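Local coordinates for rhamnogalacturonan endolyase YesW (Bacillus subtilis, PDB 2Z8R), which cleaves the rhamnogalacturonan backbone of plant cell-wall pectin internally by elimination, as a secreted, calcium-rich polysaccharide lyase of family 11, at residues 115-120 and 130-135; 179-184 and 553-558; 448-453 and 471-476. All coordinates share one frame; numbering follows the deposited sequence.

Contact 1 (115-120 and 130-135); sequences NDASVG and LILKWD. With CA (calcium ion), chain J.
From Asn115 and Lys133 at one end to Val119 and Leu130 at the other, segments 115-120 and 130-135 run antiparallel, their axes approaching to 4.6 Å at 158°. Ser118 and Ile131 form a hydrogen-bonded pair, N of each to O of the other, flanked by the non-hydrogen-bonded pairs Ala117 with Leu132 and Val119 with Leu130. Further along, Lys133 N donates to Asp116 O and Asn115 N to Lys133 O, the second bond clearly bent (132° at the hydrogen).

The polar end is organised round Lys133. Its side chain runs beside those of Asn115 and Asp116, all pointing the same way; CG is anti to the backbone N and the chain bends once, at chi3 (73°), before Lys133 NZ reaches Asp116 OD2 at 3.0 Å in a salt bridge that meets the carboxylate from above its plane. That same OD2 binds the calcium ion at 2.4 Å, so one oxygen faces two cations, which probably concentrates negative charge on it. A water bridges Lys133 NZ (2.8 Å) and Asn115 OD1 (2.7 Å), and OD1 also accepts the N-H of Asp116 from above the amide plane. Asn495 takes up both Asn115 ND2 and Asp116 OD1, tying the amide to the carboxylate. Asp135 lays CB against Asn115 CB, while its OD2 bonds to Ser139.

At the far end Leu130 CD2 lies 3.7 Å from Val119 CG1, the two side chains alongside each other. Leu132, on the same sheet face as Ala117, Val119 and Leu130, sets CD1 against the backbone O of Asn115.

This is a beta hairpin in a five-stranded antiparallel sheet of the propeller-type lyase domain, whose polar end carries substrate-binding Asn115 and Asp135 next to the calcium site of Asp116.

Contact 2 (179-184 and 553-558); sequences TQFMVY and WQNIAY. With CA (calcium ion), chain J.
Gln180 and Ile556 bring the backbones closest, CA to CA 5.2 Å, where the approach to strand 182-184 passes an irregular segment that opens with a type I turn from Trp553 to Ile556, closed by Ile556 N to Trp553 O.

The side-chain amide of Asn555 lies over one face of the Phe181 ring, its CG 3.6 Å above the plane and offset toward the rim. With 23° between the planes, this is an offset stack of amide on ring. At chi1 60° the ring sits between the backbone N and carbonyl carbon of Phe181, and the Asn555 amide covers the CD2-CE2 part of its face. Beyond it, the bent Met182 chain ends with CE against Ile556 CG2 at 3.5 Å, the two side chains crossing. A water donates to Thr179 O at 2.8 Å and only weakly to Asn555 O.

Asn555 O, within the turn, binds the calcium ion at 2.3 Å, and Ala557 O, just after it, at 2.4 Å. With Asn559 OD1, Asp116 OD2 and two waters they make a six-ligand calcium site, most of its protein ligands coming from this loop, next to substrate-binding Tyr558.

Contact 3 (448-453 and 471-476); sequences VPSSTN and RIDKWD
Trp475 lays the six-membered ring of its indole against Pro449, whose CG stands over one face 4.0 Å from the ring centroid and 23° off the normal, the geometry of a CH-pi contact. The touch is offset toward the rim: Pro449 CG is 3.7 Å from Trp475 CE3, while Pro449 N comes within 3.4 Å of Trp475 CZ3. The two side chains cross at about a right angle. Trp475 CG is anti to the backbone N of Trp475 (chi1 178°), and the indole extends from strand 471-476 toward the loop 448-453, where it meets the proline ring and the peptide link from Val448. Ile421 and Ser482 touch both Pro449 and Trp475, which places the pair within a wider packed cluster. The contact thereby joins the loop entering strand 454-456 to a strand of the same four-stranded antiparallel sheet.

Toward the start of the strand the link turns polar and runs through two ordered waters. Asp473 OD2 receives a hydrogen bond from the first at 2.8 Å. This same water is hydrogen-bonded to Ser450 OG (2.8 Å) and Ser451 OG (2.7 Å), three side-chain oxygens thus gathering round it. Both hydroxyls lie between their backbone N and carbonyl carbon, and from there they converge on the water. The second water accepts from Arg471 NH2 at 3.1 Å, at the edge of the guanidinium and in its plane, and donates to Ser450 O.

The loop is also fastened to other parts of the fold, Ser450 N by the hydroxyl of Ser482 and Ser451 O by Trp431 NE1.

The chemistry implies two modes of attachment between loop and strand: direct apolar packing of proline on indole at one end, and polar bridging through ordered water at the other.

Overall arrangement
Contacts 1 and 2 are neighbours, their centres about 9 Å apart, and share one calcium ion with two of its waters. The ring of Phe181 in contact 2 lies against strands 109-120 and 129-136 of contact 1. Asp116 of contact 1 and Asn555 and Ala557 of contact 2 bind the same ion although more than 400 residues separate them. Contact 3 stands apart, its centre about 25 Å from that of either other contact, on the four-stranded sheet containing strand 471-476. Along the chain contact 1 comes first; contact 3 falls between the two segments of contact 2. Segment 553-558 thus returns beside early strands, consistent with closure of a propeller-type domain, and brings substrate-binding Tyr558 toward Asn115 and Asp135.

Contact 1 (115-120 and 130-135)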
loop_
_atom_site.group_PDB
_atom_site.type_symbol
_atom_site.label_atom_id
_atom_site.label_comp_id
_atom_site.label_asym_id
_atom_site.label_seq_id
_atom_site.Cartn_x
_atom_site.Cartn_y
_atom_site.Cartn_z
ATOM N N ASN A 115 6.239 -11.472 -5.169
ATOM C CA ASN A 115 5.141 -10.666 -5.686
ATOM C C ASN A 115 4.858 -9.500 -4.712
ATOM O O ASN A 115 5.795 -8.875 -4.211
ATOM C CB ASN A 115 3.937 -11.594 -5.970
ATOM C CG ASN A 115 2.886 -10.964 -6.868
ATOM O OD1 ASN A 115 1.886 -10.445 -6.369
ATOM N ND2 ASN A 115 3.093 -11.012 -8.192
ATOM N N ASP A 116 3.592 -9.191 -4.458
ATOM C CA ASP A 116 3.237 -8.052 -3.603
ATOM C C ASP A 116 3.725 -8.241 -2.186
ATOM O O ASP A 116 3.692 -9.351 -1.647
ATOM C CB ASP A 116 1.719 -7.895 -3.517
ATOM C CG ASP A 116 1.059 -7.706 -4.861
ATOM O OD1 ASP A 116 1.672 -7.125 -5.789
ATOM O OD2 ASP A 116 -0.112 -8.129 -4.967
ATOM N N ALA A 117 4.119 -7.135 -1.569
ATOM C CA ALA A 117 4.491 -7.131 -0.167
ATOM C C ALA A 117 3.709 -6.087 0.632
ATOM O O ALA A 117 3.027 -5.201 0.081
ATOM C CB ALA A 117 6.004 -6.896 -0.003
ATOM N N SER A 118 3.817 -6.222 1.946
ATOM C CA SER A 118 3.393 -5.196 2.873
ATOM C C SER A 118 4.476 -5.058 3.939
ATOM O O SER A 118 5.494 -5.778 3.914
ATOM C CB SER A 118 2.034 -5.555 3.491
ATOM O OG SER A 118 1.568 -4.482 4.289
ATOM N N VAL A 119 4.276 -4.135 4.871
ATOM C CA VAL A 119 5.174 -4.019 6.020
ATOM C C VAL A 119 4.430 -3.932 7.329
ATOM O O VAL A 119 3.320 -3.404 7.415
ATOM C CB VAL A 119 6.109 -2.787 5.939
ATOM C CG1 VAL A 119 7.236 -3.029 4.944
ATOM C CG2 VAL A 119 5.315 -1.510 5.616
ATOM N N GLY A 120 5.086 -4.430 8.365
ATOM C CA GLY A 120 4.630 -4.236 9.730
ATOM C C GLY A 120 5.824 -4.465 10.627
ATOM O O GLY A 120 6.776 -5.124 10.235
ATOM N N LEU A 130 9.292 -7.093 6.284
ATOM C CA LEU A 130 8.588 -7.260 5.020
ATOM C C LEU A 130 7.761 -8.531 5.058
ATOM O O LEU A 130 8.268 -9.596 5.414
ATOM C CB LEU A 130 9.586 -7.330 3.864
ATOM C CG LEU A 130 10.180 -5.979 3.472
ATOM C CD1 LEU A 130 11.526 -6.149 2.771
ATOM C CD2 LEU A 130 9.209 -5.167 2.623
ATOM N N ILE A 131 6.489 -8.401 4.680
ATOM C CA ILE A 131 5.585 -9.539 4.530
ATOM C C ILE A 131 5.364 -9.731 3.037
ATOM O O ILE A 131 4.801 -8.856 2.371
ATOM C CB ILE A 131 4.228 -9.314 5.250
ATOM C CG1 ILE A 131 4.429 -8.906 6.720
ATOM C CG2 ILE A 131 3.348 -10.564 5.144
ATOM C CD1 ILE A 131 5.257 -9.852 7.569
ATOM N N LEU A 132 5.829 -10.863 2.517
ATOM C CA LEU A 132 5.910 -11.082 1.088
ATOM C C LEU A 132 4.980 -12.192 0.629
ATOM O O LEU A 132 4.991 -13.292 1.185
ATOM C CB LEU A 132 7.347 -11.452 0.698
ATOM C CG LEU A 132 7.609 -11.768 -0.773
ATOM C CD1 LEU A 132 7.437 -10.539 -1.681
ATOM C CD2 LEU A 132 9.000 -12.363 -0.925
ATOM N N LYS A 133 4.202 -11.895 -0.411
ATOM C CA LYS A 133 3.394 -12.894 -1.101
ATOM C C LYS A 133 4.172 -13.463 -2.284
ATOM O O LYS A 133 4.689 -12.711 -3.125
ATOM C CB LYS A 133 2.093 -12.245 -1.606
ATOM C CG LYS A 133 1.123 -13.246 -2.247
ATOM C CD LYS A 133 -0.169 -12.578 -2.744
ATOM C CE LYS A 133 0.100 -11.770 -3.996
ATOM N NZ LYS A 133 -1.097 -10.941 -4.402
ATOM N N TRP A 134 4.243 -14.788 -2.350
ATOM C CA TRP A 134 4.811 -15.485 -3.499
ATOM C C TRP A 134 3.691 -15.846 -4.453
ATOM O O TRP A 134 2.590 -16.213 -4.018
ATOM C CB TRP A 134 5.498 -16.769 -3.047
ATOM C CG TRP A 134 6.754 -16.538 -2.255
ATOM C CD1 TRP A 134 6.868 -16.506 -0.896
ATOM C CD2 TRP A 134 8.073 -16.319 -2.782
ATOM N NE1 TRP A 134 8.193 -16.275 -0.535
ATOM C CE2 TRP A 134 8.942 -16.159 -1.679
ATOM C CE3 TRP A 134 8.600 -16.248 -4.083
ATOM C CZ2 TRP A 134 10.320 -15.927 -1.838
ATOM C CZ3 TRP A 134 9.967 -16.025 -4.240
ATOM C CH2 TRP A 134 10.809 -15.860 -3.120
ATOM N N ASP A 135 3.973 -15.766 -5.751
ATOM C CA ASP A 135 2.971 -16.059 -6.768
ATOM C C ASP A 135 3.447 -17.212 -7.632
ATOM O O ASP A 135 4.543 -17.150 -8.186
ATOM C CB ASP A 135 2.740 -14.833 -7.655
ATOM C CG ASP A 135 1.441 -14.915 -8.443
ATOM O OD1 ASP A 135 0.378 -15.171 -7.820
ATOM O OD2 ASP A 135 1.495 -14.735 -9.676
HETATM CA CA CA J . -1.985 -7.053 -5.939
HETATM O O HOH W 1 -0.705 -10.781 -7.150
HETATM O O HOH W 2 -3.223 -8.876 -5.073
HETATM O O HOH W 3 -1.701 -8.312 -7.865
#

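Contact 2 (179-184 and 553-558)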
loop_
_atom_site.group_PDB
_atom_site.type_symbol
_atom_site.label_atom_id
_atom_site.label_comp_id
_atom_site.label_asym_id
_atom_site.label_seq_id
_atom_site.Cartn_x
_atom_site.Cartn_y
_atom_site.Cartn_z
ATOM N N THR A 179 -6.252 -13.654 -2.526
ATOM C CA THR A 179 -5.721 -13.255 -1.217
ATOM C C THR A 179 -5.391 -11.769 -1.156
ATOM O O THR A 179 -4.657 -11.252 -2.004
ATOM C CB THR A 179 -4.448 -14.044 -0.868
ATOM O OG1 THR A 179 -4.748 -15.439 -0.820
ATOM C CG2 THR A 179 -3.881 -13.616 0.482
ATOM N N GLN A 180 -5.952 -11.097 -0.148
ATOM C CA GLN A 180 -5.705 -9.679 0.130
ATOM C C GLN A 180 -5.267 -9.638 1.581
ATOM O O GLN A 180 -6.062 -9.921 2.482
ATOM C CB GLN A 180 -6.992 -8.856 -0.055
ATOM C CG GLN A 180 -7.781 -9.188 -1.345
ATOM C CD GLN A 180 -6.977 -9.095 -2.645
ATOM O OE1 GLN A 180 -7.318 -9.742 -3.658
ATOM N NE2 GLN A 180 -5.936 -8.289 -2.632
ATOM N N PHE A 181 -3.990 -9.337 1.822
ATOM C CA PHE A 181 -3.441 -9.542 3.166
ATOM C C PHE A 181 -3.171 -8.244 3.897
ATOM O O PHE A 181 -2.526 -7.340 3.357
ATOM C CB PHE A 181 -2.212 -10.471 3.157
ATOM C CG PHE A 181 -1.041 -9.974 2.329
ATOM C CD1 PHE A 181 0.095 -9.431 2.943
ATOM C CD2 PHE A 181 -1.053 -10.101 0.945
ATOM C CE1 PHE A 181 1.181 -9.007 2.178
ATOM C CE2 PHE A 181 0.033 -9.667 0.176
ATOM C CZ PHE A 181 1.148 -9.112 0.804
ATOM N N MET A 182 -3.661 -8.160 5.130
ATOM C CA MET A 182 -3.531 -6.956 5.931
ATOM C C MET A 182 -2.494 -7.160 7.009
ATOM O O MET A 182 -2.556 -8.131 7.770
ATOM C CB MET A 182 -4.877 -6.570 6.554
ATOM C CG MET A 182 -5.873 -5.996 5.561
ATOM S SD MET A 182 -5.267 -4.490 4.754
ATOM C CE MET A 182 -5.059 -5.094 3.083
ATOM N N VAL A 183 -1.543 -6.235 7.068
ATOM C CA VAL A 183 -0.493 -6.275 8.085
ATOM C C VAL A 183 -0.626 -5.016 8.932
ATOM O O VAL A 183 -0.536 -3.898 8.428
ATOM C CB VAL A 183 0.912 -6.361 7.439
ATOM C CG1 VAL A 183 1.989 -6.482 8.540
ATOM C CG2 VAL A 183 0.975 -7.545 6.479
ATOM N N TYR A 184 -0.881 -5.195 10.224
ATOM C CA TYR A 184 -1.147 -4.046 11.070
ATOM C C TYR A 184 -1.181 -4.455 12.520
ATOM O O TYR A 184 -1.525 -5.593 12.838
ATOM C CB TYR A 184 -2.497 -3.400 10.706
ATOM C CG TYR A 184 -2.475 -1.895 10.874
ATOM C CD1 TYR A 184 -1.958 -1.086 9.867
ATOM C CD2 TYR A 184 -2.936 -1.282 12.038
ATOM C CE1 TYR A 184 -1.902 0.296 10.001
ATOM C CE2 TYR A 184 -2.879 0.118 12.187
ATOM C CZ TYR A 184 -2.364 0.890 11.159
ATOM O OH TYR A 184 -2.302 2.261 11.284
ATOM N N TRP A 553 -3.028 -1.175 2.236
ATOM C CA TRP A 553 -3.776 -1.716 1.101
ATOM C C TRP A 553 -3.024 -1.760 -0.226
ATOM O O TRP A 553 -3.595 -2.176 -1.233
ATOM C CB TRP A 553 -5.185 -1.097 0.928
ATOM C CG TRP A 553 -5.294 0.424 0.797
ATOM C CD1 TRP A 553 -5.950 1.259 1.665
ATOM C CD2 TRP A 553 -4.813 1.271 -0.281
ATOM N NE1 TRP A 553 -5.881 2.551 1.224
ATOM C CE2 TRP A 553 -5.184 2.596 0.042
ATOM C CE3 TRP A 553 -4.053 1.049 -1.447
ATOM C CZ2 TRP A 553 -4.843 3.698 -0.770
ATOM C CZ3 TRP A 553 -3.699 2.153 -2.245
ATOM C CH2 TRP A 553 -4.101 3.453 -1.903
ATOM N N GLN A 554 -1.746 -1.374 -0.246
ATOM C CA GLN A 554 -1.028 -1.335 -1.536
ATOM C C GLN A 554 -1.097 -2.665 -2.280
ATOM O O GLN A 554 -1.297 -2.685 -3.501
ATOM C CB GLN A 554 0.421 -0.922 -1.368
ATOM C CG GLN A 554 1.062 -0.569 -2.706
ATOM C CD GLN A 554 2.376 0.116 -2.521
ATOM O OE1 GLN A 554 2.446 1.200 -1.924
ATOM N NE2 GLN A 554 3.432 -0.508 -3.005
ATOM N N ASN A 555 -0.962 -3.771 -1.550
ATOM C CA ASN A 555 -0.955 -5.078 -2.202
ATOM C C ASN A 555 -2.271 -5.429 -2.860
ATOM O O ASN A 555 -2.291 -6.229 -3.794
ATOM C CB ASN A 555 -0.545 -6.210 -1.247
ATOM C CG ASN A 555 -1.590 -6.511 -0.188
ATOM O OD1 ASN A 555 -1.569 -5.938 0.912
ATOM N ND2 ASN A 555 -2.505 -7.413 -0.502
ATOM N N ILE A 556 -3.377 -4.878 -2.378
ATOM C CA ILE A 556 -4.657 -5.480 -2.782
ATOM C C ILE A 556 -4.955 -5.359 -4.274
ATOM O O ILE A 556 -4.732 -4.314 -4.902
ATOM C CB ILE A 556 -5.846 -5.022 -1.918
ATOM C CG1 ILE A 556 -6.305 -3.617 -2.273
ATOM C CG2 ILE A 556 -5.495 -5.150 -0.409
ATOM C CD1 ILE A 556 -7.612 -3.201 -1.555
ATOM N N ALA A 557 -5.438 -6.472 -4.824
ATOM C CA ALA A 557 -5.884 -6.553 -6.203
ATOM C C ALA A 557 -4.942 -5.745 -7.103
ATOM O O ALA A 557 -3.748 -6.055 -7.141
ATOM C CB ALA A 557 -7.347 -6.113 -6.317
ATOM N N TYR A 558 -5.437 -4.740 -7.829
ATOM C CA TYR A 558 -4.555 -3.947 -8.691
ATOM C C TYR A 558 -3.944 -2.804 -7.907
ATOM O O TYR A 558 -4.546 -1.731 -7.744
ATOM C CB TYR A 558 -5.270 -3.447 -9.942
ATOM C CG TYR A 558 -5.702 -4.548 -10.900
ATOM C CD1 TYR A 558 -5.131 -5.827 -10.863
ATOM C CD2 TYR A 558 -6.666 -4.290 -11.869
ATOM C CE1 TYR A 558 -5.535 -6.821 -11.759
ATOM C CE2 TYR A 558 -7.069 -5.278 -12.772
ATOM C CZ TYR A 558 -6.502 -6.544 -12.696
ATOM O OH TYR A 558 -6.901 -7.542 -13.571
HETATM CA CA CA J . -1.985 -7.053 -5.939
HETATM O O HOH W 4 -2.645 -9.373 -2.402
HETATM O O HOH W 2 -3.223 -8.876 -5.073
HETATM O O HOH W 3 -1.701 -8.312 -7.865
#

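Contact 3 (448-453 and 471-476)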
loop_
_atom_site.group_PDB
_atom_site.type_symbol
_atom_site.label_atom_id
_atom_site.label_comp_id
_atom_site.label_asym_id
_atom_site.label_seq_id
_atom_site.Cartn_x
_atom_site.Cartn_y
_atom_site.Cartn_z
ATOM N N VAL A 448 0.720 13.070 -22.302
ATOM C CA VAL A 448 0.817 12.723 -20.891
ATOM C C VAL A 448 2.204 12.194 -20.519
ATOM O O VAL A 448 3.006 11.843 -21.399
ATOM C CB VAL A 448 -0.239 11.633 -20.496
ATOM C CG1 VAL A 448 -1.627 12.179 -20.598
ATOM C CG2 VAL A 448 -0.101 10.367 -21.360
ATOM N N PRO A 449 2.492 12.108 -19.210
ATOM C CA PRO A 449 3.675 11.376 -18.759
ATOM C C PRO A 449 3.733 9.964 -19.346
ATOM O O PRO A 449 2.695 9.382 -19.678
ATOM C CB PRO A 449 3.499 11.335 -17.236
ATOM C CG PRO A 449 2.734 12.599 -16.935
ATOM C CD PRO A 449 1.768 12.730 -18.079
ATOM N N SER A 450 4.947 9.424 -19.449
ATOM C CA SER A 450 5.195 8.145 -20.118
ATOM C C SER A 450 4.698 6.926 -19.346
ATOM O O SER A 450 4.775 5.800 -19.853
ATOM C CB SER A 450 6.689 7.983 -20.396
ATOM O OG SER A 450 7.411 7.982 -19.186
ATOM N N SER A 451 4.217 7.134 -18.120
ATOM C CA SER A 451 3.599 6.057 -17.348
ATOM C C SER A 451 2.334 6.570 -16.693
ATOM O O SER A 451 2.182 7.777 -16.487
ATOM C CB SER A 451 4.537 5.509 -16.265
ATOM O OG SER A 451 4.928 6.513 -15.343
ATOM N N THR A 452 1.439 5.635 -16.378
ATOM C CA THR A 452 0.196 5.931 -15.671
ATOM C C THR A 452 -0.004 4.795 -14.677
ATOM O O THR A 452 -0.916 3.971 -14.801
ATOM C CB THR A 452 -0.990 6.074 -16.643
ATOM O OG1 THR A 452 -0.626 6.940 -17.728
ATOM C CG2 THR A 452 -2.182 6.696 -15.934
ATOM N N ASN A 453 0.894 4.758 -13.700
ATOM C CA ASN A 453 0.947 3.659 -12.757
ATOM C C ASN A 453 1.067 4.166 -11.322
ATOM O O ASN A 453 0.052 4.347 -10.645
ATOM C CB ASN A 453 2.083 2.697 -13.135
ATOM C CG ASN A 453 2.033 1.403 -12.354
ATOM O OD1 ASN A 453 1.094 1.164 -11.582
ATOM N ND2 ASN A 453 3.042 0.550 -12.555
ATOM N N ARG A 471 11.508 1.446 -13.285
ATOM C CA ARG A 471 11.905 2.805 -13.624
ATOM C C ARG A 471 11.258 3.844 -12.725
ATOM O O ARG A 471 10.076 3.731 -12.380
ATOM C CB ARG A 471 11.487 3.110 -15.061
ATOM C CG ARG A 471 12.217 2.272 -16.096
ATOM C CD ARG A 471 11.829 2.667 -17.511
ATOM N NE ARG A 471 10.403 2.463 -17.788
ATOM C CZ ARG A 471 9.848 1.319 -18.182
ATOM N NH1 ARG A 471 10.585 0.219 -18.364
ATOM N NH2 ARG A 471 8.539 1.273 -18.394
ATOM N N ILE A 472 12.043 4.867 -12.395
ATOM C CA ILE A 472 11.530 6.138 -11.888
ATOM C C ILE A 472 11.824 7.226 -12.919
ATOM O O ILE A 472 12.976 7.388 -13.349
ATOM C CB ILE A 472 12.146 6.517 -10.521
ATOM C CG1 ILE A 472 11.822 5.427 -9.493
ATOM C CG2 ILE A 472 11.672 7.916 -10.083
ATOM C CD1 ILE A 472 12.501 5.578 -8.129
ATOM N N ASP A 473 10.782 7.960 -13.308
ATOM C CA ASP A 473 10.885 9.033 -14.303
ATOM C C ASP A 473 10.490 10.372 -13.702
ATOM O O ASP A 473 9.772 10.422 -12.689
ATOM C CB ASP A 473 9.951 8.765 -15.487
ATOM C CG ASP A 473 10.186 7.428 -16.133
ATOM O OD1 ASP A 473 11.359 7.026 -16.308
ATOM O OD2 ASP A 473 9.175 6.779 -16.476
ATOM N N LYS A 474 10.964 11.462 -14.304
ATOM C CA LYS A 474 10.545 12.799 -13.890
ATOM C C LYS A 474 9.994 13.588 -15.073
ATOM O O LYS A 474 10.615 13.666 -16.135
ATOM C CB LYS A 474 11.678 13.570 -13.208
ATOM C CG LYS A 474 11.180 14.833 -12.510
ATOM C CD LYS A 474 12.314 15.617 -11.898
ATOM C CE LYS A 474 11.805 16.882 -11.221
ATOM N NZ LYS A 474 10.967 16.602 -10.016
ATOM N N TRP A 475 8.818 14.172 -14.856
ATOM C CA TRP A 475 8.102 14.947 -15.865
ATOM C C TRP A 475 8.754 16.311 -16.025
ATOM O O TRP A 475 8.857 17.086 -15.080
ATOM C CB TRP A 475 6.642 15.083 -15.442
ATOM C CG TRP A 475 5.748 15.886 -16.341
ATOM C CD1 TRP A 475 5.149 17.075 -16.029
ATOM C CD2 TRP A 475 5.295 15.541 -17.659
ATOM N NE1 TRP A 475 4.359 17.502 -17.078
ATOM C CE2 TRP A 475 4.430 16.581 -18.090
ATOM C CE3 TRP A 475 5.537 14.465 -18.520
ATOM C CZ2 TRP A 475 3.802 16.567 -19.343
ATOM C CZ3 TRP A 475 4.910 14.457 -19.774
ATOM C CH2 TRP A 475 4.053 15.502 -20.166
ATOM N N ASP A 476 9.230 16.570 -17.238
ATOM C CA ASP A 476 9.749 17.884 -17.594
ATOM C C ASP A 476 8.524 18.680 -18.035
ATOM O O ASP A 476 8.068 18.560 -19.176
ATOM C CB ASP A 476 10.771 17.728 -18.726
ATOM C CG ASP A 476 11.317 19.060 -19.237
ATOM O OD1 ASP A 476 10.716 20.131 -18.993
ATOM O OD2 ASP A 476 12.356 19.009 -19.927
HETATM O O HOH W 5 6.336 3.471 -18.402
HETATM O O HOH W 6 6.780 8.151 -16.503
#